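PDB 4EFI: 3-oxoacyl-(Acyl-carrier protein) synthase from Burkholderia xenovorans, which probably catalyses the condensation step of fatty acid synthesis, acting as a 3-oxoacyl-[acyl-carrier-protein] synthase of the thiolase superfamily. Local coordinates for residues A17-K29 and L69-W83. Numbering follows the deposited sequence. Where two conformers were deposited one is given.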
ATOM      1  N   ALA A  17      21.043   2.177   1.761  1.00 13.79           N
ATOM      2  CA  ALA A  17      19.920   1.967   2.668  1.00 13.84           C
ATOM      3  C   ALA A  17      19.273   0.629   2.400  1.00 15.02           C
ATOM      4  O   ALA A  17      19.260   0.174   1.255  1.00 17.26           O
ATOM      5  CB  ALA A  17      18.879   3.068   2.489  1.00 15.08           C
ATOM      6  N   ARG A  18      18.721   0.005   3.433  0.57 13.72           N
ATOM      7  CA  ARG A  18      18.075  -1.291   3.295  0.57 13.70           C
ATOM      8  C   ARG A  18      16.831  -1.359   4.157  0.57 13.00           C
ATOM      9  O   ARG A  18      16.713  -0.665   5.179  0.57 14.02           O
ATOM     10  CB  ARG A  18      19.027  -2.427   3.699  0.57 15.74           C
ATOM     11  CG  ARG A  18      19.500  -2.376   5.142  0.57 16.32           C
ATOM     12  CD  ARG A  18      20.514  -3.476   5.489  0.57 20.37           C
ATOM     13  NE  ARG A  18      19.890  -4.785   5.680  0.57 20.88           N
ATOM     14  CZ  ARG A  18      19.302  -5.180   6.806  0.57 19.78           C
ATOM     15  NH1 ARG A  18      18.755  -6.385   6.879  0.57 28.23           N
ATOM     16  NH2 ARG A  18      19.254  -4.369   7.853  0.57 22.07           N
ATOM     17  N   ILE A  19      15.892  -2.195   3.739  1.00 12.71           N
ATOM     18  CA  ILE A  19      14.774  -2.552   4.575  1.00 12.68           C
ATOM     19  C   ILE A  19      15.304  -3.435   5.706  1.00 13.07           C
ATOM     20  O   ILE A  19      15.981  -4.445   5.465  1.00 14.16           O
ATOM     21  CB  ILE A  19      13.682  -3.285   3.785  1.00 12.77           C
ATOM     22  CG1 ILE A  19      13.099  -2.354   2.726  1.00 12.79           C
ATOM     23  CG2 ILE A  19      12.602  -3.785   4.724  1.00 14.82           C
ATOM     24  CD1 ILE A  19      12.125  -3.027   1.764  1.00 14.90           C
ATOM     25  N   ALA A  20      14.985  -3.058   6.943  1.00 12.53           N
ATOM     26  CA  ALA A  20      15.443  -3.777   8.124  1.00 13.15           C
ATOM     27  C   ALA A  20      14.359  -4.640   8.783  1.00 12.40           C
ATOM     28  O   ALA A  20      14.681  -5.510   9.594  1.00 14.55           O
ATOM     29  CB  ALA A  20      15.983  -2.772   9.141  1.00 15.10           C
ATOM     30  N   GLY A  21      13.090  -4.407   8.473  1.00 11.96           N
ATOM     31  CA  GLY A  21      11.993  -5.155   9.078  1.00 12.28           C
ATOM     32  C   GLY A  21      10.672  -4.596   8.616  1.00 11.95           C
ATOM     33  O   GLY A  21      10.622  -3.420   8.204  1.00 12.53           O
ATOM     34  N   VAL A  22       9.617  -5.402   8.669  1.00 12.42           N
ATOM     35  CA  VAL A  22       8.272  -4.961   8.282  1.00 11.82           C
ATOM     36  C   VAL A  22       7.255  -5.668   9.190  1.00 11.41           C
ATOM     37  O   VAL A  22       7.318  -6.884   9.366  1.00 12.40           O
ATOM     38  CB  VAL A  22       7.916  -5.344   6.826  1.00 12.69           C
ATOM     39  CG1 VAL A  22       6.564  -4.738   6.422  1.00 14.25           C
ATOM     40  CG2 VAL A  22       8.994  -4.943   5.840  1.00 16.37           C
ATOM     41  N   VAL A  23       6.364  -4.906   9.812  1.00 10.74           N
ATOM     42  CA  VAL A  23       5.255  -5.499  10.549  1.00 11.28           C
ATOM     43  C   VAL A  23       3.931  -4.907  10.052  1.00 10.18           C
ATOM     44  O   VAL A  23       3.823  -3.676   9.845  1.00 11.54           O
ATOM     45  CB  VAL A  23       5.372  -5.268  12.066  1.00 12.19           C
ATOM     46  CG1 VAL A  23       4.154  -5.785  12.813  1.00 12.11           C
ATOM     47  CG2 VAL A  23       6.630  -5.931  12.599  1.00 13.38           C
ATOM     48  N   SER A  24       2.923  -5.752   9.920  1.00 10.06           N
ATOM     49  CA  SER A  24       1.565  -5.320   9.580  1.00 10.21           C
ATOM     50  C   SER A  24       0.663  -5.568  10.767  1.00 11.75           C
ATOM     51  O   SER A  24       0.828  -6.582  11.464  1.00 12.83           O
ATOM     52  CB  SER A  24       1.021  -6.106   8.393  1.00 11.92           C
ATOM     53  OG  SER A  24       1.830  -5.954   7.243  1.00 13.75           O
ATOM     54  N   CYS A  25      -0.315  -4.700  10.960  1.00 10.71           N
ATOM     55  CA  CYS A  25      -1.351  -4.869  11.976  1.00 11.10           C
ATOM     56  C   CYS A  25      -2.709  -4.704  11.309  1.00 11.59           C
ATOM     57  O   CYS A  25      -2.993  -3.687  10.645  1.00 12.62           O
ATOM     58  CB  CYS A  25      -1.203  -3.833  13.095  1.00 11.53           C
ATOM     59  SG  CYS A  25      -2.473  -3.985  14.382  1.00 13.72           S
ATOM     60  N   VAL A  26      -3.568  -5.699  11.467  1.00 11.31           N
ATOM     61  CA  VAL A  26      -4.922  -5.679  10.931  1.00 11.97           C
ATOM     62  C   VAL A  26      -5.947  -5.679  12.061  1.00 12.20           C
ATOM     63  O   VAL A  26      -5.695  -6.203  13.142  1.00 13.00           O
ATOM     64  CB  VAL A  26      -5.200  -6.870   9.988  1.00 12.19           C
ATOM     65  CG1 VAL A  26      -4.328  -6.769   8.773  1.00 13.88           C
ATOM     66  CG2 VAL A  26      -5.009  -8.241  10.697  1.00 14.51           C
ATOM     67  N   PRO A  27      -7.124  -5.086  11.835  1.00 11.94           N
ATOM     68  CA  PRO A  27      -8.207  -5.219  12.812  1.00 12.24           C
ATOM     69  C   PRO A  27      -8.504  -6.680  13.086  1.00 12.30           C
ATOM     70  O   PRO A  27      -8.499  -7.514  12.196  1.00 13.19           O
ATOM     71  CB  PRO A  27      -9.389  -4.509  12.121  1.00 12.92           C
ATOM     72  CG  PRO A  27      -8.732  -3.507  11.246  1.00 12.53           C
ATOM     73  CD  PRO A  27      -7.504  -4.225  10.712  1.00 12.13           C
ATOM     74  N   SER A  28      -8.809  -6.991  14.340  1.00 12.66           N
ATOM     75  CA  SER A  28      -9.220  -8.328  14.720  1.00 14.02           C
ATOM     76  C   SER A  28     -10.625  -8.651  14.223  1.00 13.30           C
ATOM     77  O   SER A  28     -10.959  -9.827  14.130  1.00 14.65           O
ATOM     78  CB  SER A  28      -9.138  -8.524  16.239  1.00 14.81           C
ATOM     79  OG  SER A  28      -9.999  -7.657  16.908  1.00 15.61           O
ATOM     80  N   LYS A  29     -11.407  -7.636  13.873  1.00 12.76           N
ATOM     81  CA  LYS A  29     -12.740  -7.855  13.321  1.00 14.28           C
ATOM     82  C   LYS A  29     -12.656  -8.489  11.933  1.00 13.66           C
ATOM     83  O   LYS A  29     -12.276  -7.833  10.962  1.00 13.21           O
ATOM     84  CB  LYS A  29     -13.506  -6.533  13.245  1.00 20.00           C
ATOM     85  N   LEU A  69      -3.334   1.506  13.843  1.00 11.94           N
ATOM     86  CA  LEU A  69      -2.825   0.264  13.287  1.00 11.98           C
ATOM     87  C   LEU A  69      -1.342   0.369  13.050  1.00 10.86           C
ATOM     88  O   LEU A  69      -0.578  -0.553  13.374  1.00 11.91           O
ATOM     89  CB  LEU A  69      -3.543  -0.081  11.978  1.00 11.26           C
ATOM     90  CG  LEU A  69      -5.048  -0.352  12.078  1.00 12.17           C
ATOM     91  CD1 LEU A  69      -5.680  -0.493  10.705  1.00 12.18           C
ATOM     92  CD2 LEU A  69      -5.314  -1.601  12.916  1.00 13.30           C
ATOM     93  N   CYS A  70      -0.900   1.488  12.485  1.00 11.75           N
ATOM     94  CA  CYS A  70       0.530   1.722  12.303  1.00 12.09           C
ATOM     95  C   CYS A  70       1.285   1.822  13.612  1.00 12.39           C
ATOM     96  O   CYS A  70       2.408   1.328  13.695  1.00 12.56           O
ATOM     97  CB  CYS A  70       0.788   2.982  11.478  1.00 12.33           C
ATOM     98  SG  CYS A  70       0.216   2.872   9.745  1.00 12.63           S
ATOM     99  N   ARG A  71       0.696   2.432  14.643  1.00 11.87           N
ATOM    100  CA  ARG A  71       1.353   2.513  15.956  1.00 12.46           C
ATOM    101  C   ARG A  71       1.596   1.108  16.508  1.00 12.24           C
ATOM    102  O   ARG A  71       2.691   0.783  16.974  1.00 12.55           O
ATOM    103  CB  ARG A  71       0.507   3.290  16.976  1.00 13.64           C
ATOM    104  CG  ARG A  71       1.207   3.426  18.346  1.00 16.21           C
ATOM    105  CD  ARG A  71       0.325   3.941  19.459  1.00 18.49           C
ATOM    106  NE  ARG A  71      -0.852   3.114  19.672  1.00 20.58           N
ATOM    107  CZ  ARG A  71      -2.108   3.431  19.333  1.00 23.98           C
ATOM    108  NH1 ARG A  71      -2.432   4.594  18.768  1.00 17.34           N
ATOM    109  NH2 ARG A  71      -3.069   2.557  19.577  1.00 27.25           N
ATOM    110  N   LYS A  72       0.586   0.247  16.469  1.00 12.03           N
ATOM    111  CA  LYS A  72       0.733  -1.110  17.009  1.00 12.91           C
ATOM    112  C   LYS A  72       1.763  -1.901  16.203  1.00 12.36           C
ATOM    113  O   LYS A  72       2.605  -2.611  16.767  1.00 12.54           O
ATOM    114  CB  LYS A  72      -0.631  -1.814  16.993  1.00 14.71           C
ATOM    115  CG  LYS A  72      -1.605  -1.176  17.965  1.00 18.98           C
ATOM    116  CD  LYS A  72      -3.021  -1.705  17.784  1.00 25.24           C
ATOM    117  CE  LYS A  72      -3.954  -1.167  18.869  1.00 34.39           C
ATOM    118  NZ  LYS A  72      -5.344  -1.044  18.354  1.00 37.15           N
ATOM    119  N   ALA A  73       1.751  -1.764  14.884  1.00 11.68           N
ATOM    120  CA  ALA A  73       2.763  -2.411  14.053  1.00 11.96           C
ATOM    121  C   ALA A  73       4.143  -1.888  14.414  1.00 12.70           C
ATOM    122  O   ALA A  73       5.103  -2.649  14.501  1.00 12.21           O
ATOM    123  CB  ALA A  73       2.469  -2.165  12.565  1.00 13.18           C
ATOM    124  N   GLY A  74       4.231  -0.580  14.638  1.00 12.02           N
ATOM    125  CA  GLY A  74       5.485   0.071  14.970  1.00 12.26           C
ATOM    126  C   GLY A  74       6.057  -0.404  16.294  1.00 12.43           C
ATOM    127  O   GLY A  74       7.260  -0.639  16.424  1.00 13.15           O
ATOM    128  N   GLU A  75       5.210  -0.535  17.306  1.00 13.04           N
ATOM    129  CA  GLU A  75       5.648  -1.061  18.601  1.00 13.56           C
ATOM    130  C   GLU A  75       6.226  -2.441  18.464  1.00 12.47           C
ATOM    131  O   GLU A  75       7.278  -2.751  19.042  1.00 13.43           O
ATOM    132  CB  GLU A  75       4.475  -1.063  19.586  1.00 14.05           C
ATOM    133  CG  GLU A  75       4.091   0.370  19.987  1.00 18.67           C
ATOM    134  CD  GLU A  75       2.790   0.501  20.755  1.00 27.67           C
ATOM    135  OE1 GLU A  75       1.863  -0.307  20.554  1.00 27.02           O
ATOM    136  OE2 GLU A  75       2.706   1.465  21.546  1.00 34.94           O
ATOM    137  N   LYS A  76       5.558  -3.300  17.711  1.00 12.97           N
ATOM    138  CA  LYS A  76       6.030  -4.657  17.518  1.00 14.01           C
ATOM    139  C   LYS A  76       7.341  -4.672  16.729  1.00 12.13           C
ATOM    140  O   LYS A  76       8.264  -5.427  17.051  1.00 13.76           O
ATOM    141  CB  LYS A  76       4.939  -5.478  16.809  1.00 15.09           C
ATOM    142  CG  LYS A  76       5.284  -6.907  16.504  1.00 15.52           C
ATOM    143  CD  LYS A  76       5.346  -7.752  17.750  1.00 19.41           C
ATOM    144  CE  LYS A  76       5.517  -9.218  17.394  1.00 24.76           C
ATOM    145  NZ  LYS A  76       5.329 -10.080  18.603  1.00 28.90           N
ATOM    146  N   LEU A  77       7.425  -3.837  15.703  1.00 11.97           N
ATOM    147  CA  LEU A  77       8.625  -3.748  14.887  1.00 13.09           C
ATOM    148  C   LEU A  77       9.840  -3.280  15.694  1.00 12.86           C
ATOM    149  O   LEU A  77      10.915  -3.884  15.640  1.00 13.72           O
ATOM    150  CB  LEU A  77       8.370  -2.784  13.736  1.00 12.93           C
ATOM    151  CG  LEU A  77       9.543  -2.427  12.818  1.00 13.16           C
ATOM    152  CD1 LEU A  77      10.008  -3.607  11.990  1.00 13.70           C
ATOM    153  CD2 LEU A  77       9.157  -1.265  11.897  1.00 13.06           C
ATOM    154  N   LEU A  78       9.668  -2.193  16.438  1.00 12.90           N
ATOM    155  CA  LEU A  78      10.761  -1.657  17.234  1.00 13.82           C
ATOM    156  C   LEU A  78      11.210  -2.654  18.296  1.00 14.67           C
ATOM    157  O   LEU A  78      12.411  -2.794  18.563  1.00 14.63           O
ATOM    158  CB  LEU A  78      10.379  -0.329  17.892  1.00 12.81           C
ATOM    159  CG  LEU A  78      10.182   0.840  16.924  1.00 13.54           C
ATOM    160  CD1 LEU A  78       9.534   2.006  17.619  1.00 14.97           C
ATOM    161  CD2 LEU A  78      11.489   1.258  16.258  1.00 14.73           C
ATOM    162  N   ALA A  79      10.262  -3.326  18.942  1.00 14.01           N
ATOM    163  CA  ALA A  79      10.611  -4.327  19.945  1.00 13.84           C
ATOM    164  C   ALA A  79      11.379  -5.462  19.315  1.00 14.56           C
ATOM    165  O   ALA A  79      12.339  -5.948  19.892  1.00 16.14           O
ATOM    166  CB  ALA A  79       9.360  -4.849  20.623  1.00 15.90           C
ATOM    167  N   GLY A  80      10.942  -5.937  18.159  1.00 14.46           N
ATOM    168  CA  GLY A  80      11.640  -7.010  17.477  1.00 14.34           C
ATOM    169  C   GLY A  80      13.051  -6.651  17.064  1.00 14.67           C
ATOM    170  O   GLY A  80      13.974  -7.448  17.199  1.00 17.11           O
ATOM    171  N   LEU A  81      13.221  -5.473  16.505  1.00 14.89           N
ATOM    172  CA  LEU A  81      14.530  -5.004  16.078  1.00 14.63           C
ATOM    173  C   LEU A  81      15.427  -4.639  17.246  1.00 15.88           C
ATOM    174  O   LEU A  81      16.644  -4.635  17.100  1.00 17.79           O
ATOM    175  CB  LEU A  81      14.391  -3.773  15.178  1.00 16.11           C
ATOM    176  CG  LEU A  81      13.825  -4.084  13.800  1.00 17.07           C
ATOM    177  CD1 LEU A  81      13.517  -2.793  13.047  1.00 15.60           C
ATOM    178  CD2 LEU A  81      14.754  -4.955  12.982  1.00 20.22           C
ATOM    179  N   GLY A  82      14.828  -4.282  18.381  1.00 15.60           N
ATOM    180  CA  GLY A  82      15.588  -3.764  19.508  1.00 15.87           C
ATOM    181  C   GLY A  82      16.087  -2.359  19.275  1.00 15.89           C
ATOM    182  O   GLY A  82      17.096  -1.949  19.867  1.00 17.23           O
ATOM    183  N   TRP A  83      15.380  -1.594  18.449  1.00 14.98           N
ATOM    184  CA  TRP A  83      15.737  -0.207  18.204  1.00 14.88           C
ATOM    185  C   TRP A  83      15.172   0.681  19.309  1.00 15.49           C
ATOM    186  O   TRP A  83      13.957   0.663  19.557  1.00 17.47           O
ATOM    187  CB  TRP A  83      15.162   0.238  16.865  1.00 15.34           C
ATOM    188  CG  TRP A  83      15.914  -0.240  15.665  1.00 15.16           C
ATOM    189  CD1 TRP A  83      16.926  -1.131  15.632  1.00 15.07           C
ATOM    190  CD2 TRP A  83      15.698   0.177  14.311  1.00 13.86           C
ATOM    191  NE1 TRP A  83      17.372  -1.305  14.342  1.00 15.27           N
ATOM    192  CE2 TRP A  83      16.624  -0.508  13.512  1.00 13.88           C
ATOM    193  CE3 TRP A  83      14.808   1.065  13.703  1.00 14.55           C
ATOM    194  CZ2 TRP A  83      16.695  -0.331  12.121  1.00 15.72           C
ATOM    195  CZ3 TRP A  83      14.890   1.245  12.319  1.00 13.46           C
ATOM    196  CH2 TRP A  83      15.824   0.558  11.553  1.00 14.18           C
TER
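A chi1 of 175° in V23 swings CG1 opposite the backbone N, and the two methyls straddle the facing turn of helix: CG1 lies beside A73 and the CG of K76, while CG2 reaches the backbone of L77, 3.7 Å from L77 CA. C25 repeats this torsion two residues on, which carries SG to K72, 3.9 Å from K72 CB, and to the CD2 methyl of L69, while C25 CB rests 3.4 Å from L69 O. Between these two residues A73 offers only a methyl, its CB 3.4 Å from V23 O; here C25 CA lies 5.2 Å from A73 CA. Farther along, the side chains of V23 and L77 run alongside one another, pointing opposite ways, and L77 CD1 settles on the bare backbone of G21, 3.6 Å from G21 C. The L81 methyl CD2 abuts the A20 carbonyl, while the A20 methyl meets W83 obliquely, CB to CZ2 3.9 Å; L81 CD1 covers the centre of one indole face. At the far end, the P27 side chain runs roughly perpendicular to that of L69, CD against its two methyls.

The pairing illustrates helix-on-sheet packing in the thiolase fold: G21, V23 and C25 face helix 66-81, whereas V22, S24 and V26 turn to helix 305-313, S24 OG bonding to T311. A20 also faces helix 66-81, because A20 and G21 both pair with A181 and the alternation slips, as in a beta bulge. No hydrogen bond joins the two segments, so the interface rests on apolar packing and shape.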